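Local coordinates for putative cytoplasmic protein (Salmonella typhimurium LT2, PDB 2Q02) that is of unknown function but binds zinc in a xylose isomerase-like TIM barrel, and may be an isomerase, at residues T111-P114 with P115-V119. Residues are numbered along the deposited sequence; the frame is centred on the assembly and turned at random.
Sequences TIVP and PEVTV
The carbonyl oxygen of Pro-114 accepts the backbone N-H of Thr-118, N to O 3.1 Å, in a nearly straight bond (N-H...O 165°) that lies in the carbonyl plane. With Pro-114 at the N-cap and Val-119 N bonded in turn to Pro-115 O, these two i to i+4 bonds open helix 115-130, which follows the loop after strand 101-104. The start illustrates how proline can serve the head of a helix: the ring nitrogen of Pro-115 has no hydrogen to give, yet in the first turn none is required of it. Apolar groups lie around this polar beginning. Val-117 sets CG2 against CD and CG of the Pro-114 ring, at 3.8 and 3.9 Å. Its other branch, CG1, is turned anti to the backbone N (chi1 170°) and meets CG1 of Val-113 at 3.9 Å, the two side chains crossing at about a right angle. Val-113 CG1 also lies 3.5 Å from the hydroxyl OG1 of Thr-118, which is hydrogen-bonded to OD1 of Asn-77 in another loop. Glu-116, bent at chi2 (94°), folds its carboxylate back so that OE1 comes within 3.4 Å of Pro-114 CB. Beyond the turn, Pro-115 rests on Trp-153 and Thr-118 on Leu-157, both of helix 151-161. The carboxylate of Glu-116 lies near the N-terminal end of the helix, where the dipole would probably favour its anionic form, while the two prolines restrict the backbone on which the helix begins.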
loop_
_atom_site.group_PDB
_atom_site.type_symbol
_atom_site.label_atom_id
_atom_site.label_comp_id
_atom_site.label_asym_id
_atom_site.label_seq_id
_atom_site.Cartn_x
_atom_site.Cartn_y
_atom_site.Cartn_z
ATOM N N THR A 111 14.478 -16.418 3.576
ATOM C CA THR A 111 14.172 -17.800 3.288
ATOM C C THR A 111 13.386 -17.895 1.988
ATOM O O THR A 111 12.543 -17.054 1.691
ATOM C CB THR A 111 13.411 -18.431 4.441
ATOM O OG1 THR A 111 14.355 -18.754 5.466
ATOM C CG2 THR A 111 12.727 -19.686 4.031
ATOM N N ILE A 112 13.694 -18.919 1.205
ATOM C CA ILE A 112 13.037 -19.143 -0.067
ATOM C C ILE A 112 11.630 -19.632 0.179
ATOM O O ILE A 112 11.430 -20.538 0.946
ATOM C CB ILE A 112 13.729 -20.263 -0.894
ATOM C CG1 ILE A 112 15.106 -19.810 -1.376
ATOM C CG2 ILE A 112 12.830 -20.729 -2.084
ATOM C CD1 ILE A 112 15.991 -20.943 -1.873
ATOM N N VAL A 113 10.661 -19.043 -0.506
ATOM C CA VAL A 113 9.341 -19.631 -0.610
ATOM C C VAL A 113 9.155 -20.047 -2.072
ATOM O O VAL A 113 9.176 -19.196 -2.947
ATOM C CB VAL A 113 8.223 -18.643 -0.180
ATOM C CG1 VAL A 113 6.834 -19.246 -0.431
ATOM C CG2 VAL A 113 8.358 -18.286 1.288
ATOM N N PRO A 114 8.967 -21.356 -2.340
ATOM C CA PRO A 114 8.895 -21.764 -3.747
ATOM C C PRO A 114 7.683 -21.139 -4.418
ATOM O O PRO A 114 6.647 -20.936 -3.739
ATOM C CB PRO A 114 8.721 -23.284 -3.688
ATOM C CG PRO A 114 9.027 -23.661 -2.304
ATOM C CD PRO A 114 8.749 -22.492 -1.433
ATOM N N PRO A 115 7.797 -20.819 -5.732
ATOM C CA PRO A 115 6.630 -20.315 -6.464
ATOM C C PRO A 115 5.376 -21.204 -6.353
ATOM O O PRO A 115 4.273 -20.676 -6.311
ATOM C CB PRO A 115 7.128 -20.187 -7.920
ATOM C CG PRO A 115 8.400 -20.925 -7.980
ATOM C CD PRO A 115 8.983 -20.877 -6.602
ATOM N N GLU A 116 5.550 -22.525 -6.287
ATOM C CA GLU A 116 4.406 -23.466 -6.135
ATOM C C GLU A 116 3.651 -23.218 -4.845
ATOM O O GLU A 116 2.411 -23.243 -4.828
ATOM C CB GLU A 116 4.834 -24.934 -6.129
ATOM C CG GLU A 116 5.551 -25.419 -7.395
ATOM C CD GLU A 116 7.080 -25.349 -7.297
ATOM O OE1 GLU A 116 7.580 -24.393 -6.673
ATOM O OE2 GLU A 116 7.764 -26.249 -7.844
ATOM N N VAL A 117 4.402 -22.968 -3.769
ATOM C CA VAL A 117 3.805 -22.672 -2.467
ATOM C C VAL A 117 3.106 -21.300 -2.473
ATOM O O VAL A 117 2.023 -21.166 -1.920
ATOM C CB VAL A 117 4.852 -22.757 -1.329
ATOM C CG1 VAL A 117 4.322 -22.217 -0.027
ATOM C CG2 VAL A 117 5.315 -24.192 -1.164
ATOM N N THR A 118 3.721 -20.283 -3.080
ATOM C CA THR A 118 3.068 -18.975 -3.213
ATOM C C THR A 118 1.755 -19.084 -4.002
ATOM O O THR A 118 0.753 -18.505 -3.622
ATOM C CB THR A 118 4.012 -17.868 -3.849
ATOM O OG1 THR A 118 5.083 -17.567 -2.959
ATOM C CG2 THR A 118 3.288 -16.560 -4.117
ATOM N N VAL A 119 1.779 -19.798 -5.117
ATOM C CA VAL A 119 0.583 -19.997 -5.928
ATOM C C VAL A 119 -0.532 -20.681 -5.111
ATOM O O VAL A 119 -1.690 -20.215 -5.108
ATOM C CB VAL A 119 0.908 -20.802 -7.195
ATOM C CG1 VAL A 119 -0.347 -21.317 -7.851
ATOM C CG2 VAL A 119 1.666 -19.934 -8.174
#